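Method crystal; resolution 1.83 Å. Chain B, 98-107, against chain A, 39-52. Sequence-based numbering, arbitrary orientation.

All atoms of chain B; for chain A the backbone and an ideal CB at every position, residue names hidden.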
# COMPACT_ATOMS: atom_id res chain seq x y z
N THR B 98 -6.61 -2.21 -6.84
CA THR B 98 -7.64 -1.65 -5.97
C THR B 98 -7.05 -1.24 -4.62
O THR B 98 -7.34 -0.14 -4.12
CB THR B 98 -8.79 -2.64 -5.77
OG1 THR B 98 -9.38 -2.93 -7.05
CG2 THR B 98 -9.86 -2.03 -4.87
N LEU B 99 -6.19 -2.10 -4.06
CA LEU B 99 -5.60 -1.79 -2.76
C LEU B 99 -4.60 -0.64 -2.78
O LEU B 99 -4.54 0.15 -1.82
CB LEU B 99 -4.97 -3.04 -2.15
CG LEU B 99 -5.95 -4.11 -1.68
CD1 LEU B 99 -5.19 -5.45 -1.49
CD2 LEU B 99 -6.65 -3.68 -0.38
N VAL B 100 -3.83 -0.52 -3.86
CA VAL B 100 -2.72 0.44 -3.87
C VAL B 100 -2.97 1.72 -4.68
O VAL B 100 -2.32 2.74 -4.43
CB VAL B 100 -1.40 -0.21 -4.32
CG1 VAL B 100 -1.10 -1.46 -3.50
CG2 VAL B 100 -1.42 -0.53 -5.83
N GLN B 101 -3.87 1.65 -5.66
CA GLN B 101 -4.10 2.77 -6.58
C GLN B 101 -5.53 3.26 -6.52
O GLN B 101 -5.74 4.46 -6.37
CB GLN B 101 -3.75 2.37 -8.02
CG GLN B 101 -3.81 3.52 -9.02
CD GLN B 101 -3.45 3.05 -10.43
OE1 GLN B 101 -2.51 2.26 -10.62
NE2 GLN B 101 -4.18 3.53 -11.42
N GLN B 102 -6.50 2.35 -6.62
CA GLN B 102 -7.92 2.74 -6.64
C GLN B 102 -8.59 2.48 -5.28
O GLN B 102 -9.66 1.87 -5.19
CB GLN B 102 -8.66 2.03 -7.79
CG GLN B 102 -8.10 2.38 -9.17
CD GLN B 102 -8.81 1.66 -10.30
OE1 GLN B 102 -9.29 0.54 -10.14
NE2 GLN B 102 -8.86 2.30 -11.45
N TYR B 103 -7.94 2.99 -4.24
CA TYR B 103 -8.26 2.64 -2.85
C TYR B 103 -9.62 3.17 -2.38
O TYR B 103 -10.15 2.68 -1.37
CB TYR B 103 -7.11 3.08 -1.91
CG TYR B 103 -6.70 4.52 -2.14
CD1 TYR B 103 -7.41 5.57 -1.55
CD2 TYR B 103 -5.60 4.83 -2.94
CE1 TYR B 103 -7.05 6.90 -1.76
CE2 TYR B 103 -5.22 6.15 -3.15
CZ TYR B 103 -5.95 7.18 -2.56
OH TYR B 103 -5.58 8.47 -2.76
N LEU B 104 -10.21 4.12 -3.12
CA LEU B 104 -11.59 4.53 -2.79
C LEU B 104 -12.58 3.39 -3.07
O LEU B 104 -13.68 3.36 -2.51
CB LEU B 104 -12.02 5.78 -3.57
CG LEU B 104 -11.37 7.16 -3.40
CD1 LEU B 104 -12.23 8.27 -4.04
CD2 LEU B 104 -11.13 7.48 -1.99
N LEU B 105 -12.17 2.46 -3.92
CA LEU B 105 -13.01 1.33 -4.35
C LEU B 105 -12.78 0.03 -3.57
O LEU B 105 -13.49 -0.97 -3.78
CB LEU B 105 -12.81 1.07 -5.84
CG LEU B 105 -12.93 2.29 -6.76
CD1 LEU B 105 -12.86 1.86 -8.20
CD2 LEU B 105 -14.21 3.08 -6.48
N ALA B 106 -11.79 0.04 -2.68
CA ALA B 106 -11.46 -1.14 -1.88
C ALA B 106 -12.65 -1.56 -1.04
O ALA B 106 -13.30 -0.73 -0.41
CB ALA B 106 -10.25 -0.89 -1.01
N ASP B 107 -12.91 -2.86 -1.05
CA ASP B 107 -14.07 -3.47 -0.40
C ASP B 107 -13.53 -4.61 0.43
O ASP B 107 -13.11 -5.63 -0.11
CB ASP B 107 -15.02 -4.00 -1.48
CG ASP B 107 -16.30 -4.60 -0.92
OD1 ASP B 107 -16.25 -5.37 0.05
OD2 ASP B 107 -17.38 -4.32 -1.48
N UNK A 39 -1.16 1.08 10.05
CA UNK A 39 -0.36 1.10 8.79
C UNK A 39 -1.22 1.44 7.56
O UNK A 39 -0.81 2.23 6.70
CB UNK A 39 0.31 -0.26 8.57
N UNK A 40 -2.42 0.85 7.49
CA UNK A 40 -3.31 1.16 6.37
C UNK A 40 -3.74 2.62 6.39
O UNK A 40 -3.72 3.28 5.35
CB UNK A 40 -4.54 0.25 6.40
N UNK A 41 -4.10 3.13 7.56
CA UNK A 41 -4.46 4.55 7.71
C UNK A 41 -3.31 5.46 7.23
O UNK A 41 -3.54 6.39 6.43
CB UNK A 41 -4.80 4.86 9.17
N UNK A 42 -2.10 5.21 7.73
CA UNK A 42 -0.91 5.98 7.31
C UNK A 42 -0.73 6.01 5.80
O UNK A 42 -0.57 7.09 5.19
CB UNK A 42 0.35 5.39 7.95
N UNK A 43 -0.82 4.83 5.18
CA UNK A 43 -0.70 4.66 3.73
C UNK A 43 -1.79 5.49 3.03
O UNK A 43 -1.48 6.30 2.13
CB UNK A 43 -0.81 3.18 3.34
N UNK A 44 -3.04 5.30 3.46
CA UNK A 44 -4.17 6.04 2.86
C UNK A 44 -4.06 7.57 2.99
O UNK A 44 -4.34 8.27 2.02
CB UNK A 44 -5.48 5.58 3.51
N UNK A 45 -3.68 8.06 4.16
CA UNK A 45 -3.50 9.51 4.37
C UNK A 45 -2.48 10.07 3.36
O UNK A 45 -2.74 11.07 2.68
CB UNK A 45 -3.04 9.79 5.80
N UNK A 46 -1.33 9.40 3.26
CA UNK A 46 -0.25 9.80 2.34
C UNK A 46 -0.72 9.79 0.88
O UNK A 46 -0.52 10.78 0.15
CB UNK A 46 0.95 8.87 2.50
N UNK A 47 -1.35 8.69 0.45
CA UNK A 47 -1.81 8.55 -0.94
C UNK A 47 -2.85 9.61 -1.31
O UNK A 47 -2.79 10.16 -2.42
CB UNK A 47 -2.40 7.15 -1.16
N UNK A 48 -3.78 9.89 -0.40
CA UNK A 48 -4.78 10.93 -0.59
C UNK A 48 -4.12 12.30 -0.78
O UNK A 48 -4.54 13.07 -1.65
CB UNK A 48 -5.74 10.96 0.60
N UNK A 49 -3.10 12.59 0.02
CA UNK A 49 -2.39 13.88 -0.12
C UNK A 49 -1.68 13.95 -1.46
O UNK A 49 -1.79 14.96 -2.18
CB UNK A 49 -1.38 14.08 1.01
N UNK A 50 -0.95 12.89 -1.81
CA UNK A 50 -0.18 12.89 -3.07
C UNK A 50 -1.08 12.96 -4.30
O UNK A 50 -0.79 13.70 -5.25
CB UNK A 50 0.69 11.64 -3.15
N UNK A 51 -2.17 12.18 -4.27
CA UNK A 51 -3.11 12.10 -5.38
C UNK A 51 -3.82 13.44 -5.56
O UNK A 51 -3.92 13.95 -6.69
CB UNK A 51 -4.13 10.98 -5.15
N UNK A 52 -4.28 14.01 -4.45
CA UNK A 52 -4.90 15.34 -4.46
C UNK A 52 -3.92 16.41 -4.96
O UNK A 52 -4.26 17.23 -5.84
CB UNK A 52 -5.40 15.70 -3.06

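Chain A runs through positions 39 to 52 as one unbroken helix, with phi and psi near -60° and -45° throughout, so only some positions can face chain B. What chain B offers is the backbone carbonyls of L99(B), V100(B) and Q101(B) and, beyond them, one large side chain, Y103(B), pointing toward chain A.

Position 39 has nothing of chain B in reach, and many helix-compatible residues would serve; it is glutamine. At position 40 CA-to-CB points sideways and no chain B atom lies within 5.5 Å of the ideal CB, so a short side chain would not reach chain B. Farther off, the carbonyl of L99(B) offers an acceptor. A long donor suits, arginine best; lysine would reach only marginally. The residue is arginine, extended except for chi2 in the p well. Its guanidinium donates twice to L99(B) O, from NH1 at 3.1 Å and from NH2 at 2.9 Å, while L99(B) CD2 lies over one face, 4.0 Å from NH2. NH2 also donates to water 1 (2.9 Å to its O), which in turn donates to Y103(B) O at 2.8 Å.

Positions 41 and 42 are out of reach, and chain B sets no preference there; they are isoleucine and glycine.

Position 43 points sideways, with open space between it and V100(B) O. A polar side chain of moderate length could reach a water there. Histidine does so: NE2 lies 2.7 Å from the O of water 2, which donates to V100(B) O at 2.7 Å.

At position 44 the ideal CB is 5.4 Å from Y103(B) CD1, a gap that a medium apolar side chain such as leucine, isoleucine or methionine could close. Leucine brings CD2 to 3.7 Å from Y103(B) CB.

Position 45 points away and position 46 sideways, without a chain B neighbour; they are leucine and isoleucine.

Position 47 points toward chain B, its ideal CB already 3.6 Å from Y103(B) CE2. Aliphatic carbons suit the start of the side chain, and a polar end could work through water near V100(B) O. Glutamate meets both conditions: CB lies 3.6 Å from Y103(B) CE2, and OE1 lies 2.8 Å from the O of water 3, which is also 2.7 Å from V100(B) O.

At position 48 the ideal CB is 4.2 Å from Y103(B) OH, so a small residue, alanine, serine or cysteine, is a natural choice. Cysteine places SG 3.7 Å from Y103(B) CE1, an oblique sulfur-aromatic contact.

Positions 49 and 50 have nothing of chain B within reach; they are isoleucine and leucine.

Position 51 points toward chain B, with its ideal CB 3.8 Å from Y103(B) OH. A short acceptor fits best: aspartate, or asparagine through its oxygen. Aspartate accepts from the hydroxyl, OH to OD2 2.7 Å, at the ring edge. Water 4, 2.6 Å from OD2 through its O, links it to Q101(B) O at 2.9 Å.

Position 52 has no chain B partner; threonine turns OG1 back to C48(A) O, at 2.9 Å.

Chain A (39-52) QRIGHLLIECILDT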
# COMPACT_ATOMS: atom_id res chain seq x y z
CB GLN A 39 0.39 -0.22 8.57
CG GLN A 39 1.52 -0.45 9.60
CD GLN A 39 2.07 -1.86 9.57
OE1 GLN A 39 1.83 -2.61 8.62
NE2 GLN A 39 2.82 -2.23 10.59
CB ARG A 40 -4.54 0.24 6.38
CG ARG A 40 -5.47 0.42 5.17
CD ARG A 40 -4.80 0.06 3.88
NE ARG A 40 -5.71 0.19 2.75
CZ ARG A 40 -5.33 0.08 1.47
NH1 ARG A 40 -4.04 -0.12 1.18
NH2 ARG A 40 -6.22 0.21 0.50
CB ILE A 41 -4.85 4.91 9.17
CG1 ILE A 41 -6.20 4.26 9.54
CG2 ILE A 41 -4.90 6.43 9.33
CD1 ILE A 41 -6.53 4.38 11.01
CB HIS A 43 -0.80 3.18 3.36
CG HIS A 43 -0.61 2.90 1.90
ND1 HIS A 43 -0.85 1.66 1.35
CD2 HIS A 43 -0.18 3.69 0.88
CE1 HIS A 43 -0.59 1.70 0.05
NE2 HIS A 43 -0.21 2.93 -0.26
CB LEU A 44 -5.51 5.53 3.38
CG LEU A 44 -5.82 4.07 3.02
CD1 LEU A 44 -7.10 3.60 3.72
CD2 LEU A 44 -5.89 3.84 1.50
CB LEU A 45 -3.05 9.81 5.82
CG LEU A 45 -4.04 9.50 6.95
CD1 LEU A 45 -3.41 9.80 8.32
CD2 LEU A 45 -5.36 10.24 6.76
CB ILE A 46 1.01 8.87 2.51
CG1 ILE A 46 1.65 9.09 3.89
CG2 ILE A 46 2.02 9.16 1.38
CD1 ILE A 46 2.70 8.04 4.30
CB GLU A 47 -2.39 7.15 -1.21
CG GLU A 47 -1.38 6.00 -1.28
CD GLU A 47 -0.08 6.35 -2.00
OE1 GLU A 47 0.00 6.35 -3.26
OE2 GLU A 47 0.88 6.63 -1.28
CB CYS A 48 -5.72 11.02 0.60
SG CYS A 48 -6.96 9.68 0.73
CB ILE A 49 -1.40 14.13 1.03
CG1 ILE A 49 -2.16 14.31 2.36
CG2 ILE A 49 -0.50 15.34 0.71
CD1 ILE A 49 -1.23 14.17 3.59
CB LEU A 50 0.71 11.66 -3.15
CG LEU A 50 1.83 11.60 -2.10
CD1 LEU A 50 2.61 10.31 -2.22
CD2 LEU A 50 2.76 12.84 -2.16
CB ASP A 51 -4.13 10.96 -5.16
CG ASP A 51 -3.54 9.57 -5.48
OD1 ASP A 51 -2.49 9.49 -6.14
OD2 ASP A 51 -4.14 8.55 -5.08
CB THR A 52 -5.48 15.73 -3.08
OG1 THR A 52 -6.54 14.81 -2.74
CG2 THR A 52 -6.07 17.15 -3.12
O HOH W 1 -8.80 1.49 0.82
O HOH W 2 -0.03 3.15 -2.97
O HOH W 3 -1.56 5.18 -5.33
O HOH W 4 -3.61 6.43 -6.55
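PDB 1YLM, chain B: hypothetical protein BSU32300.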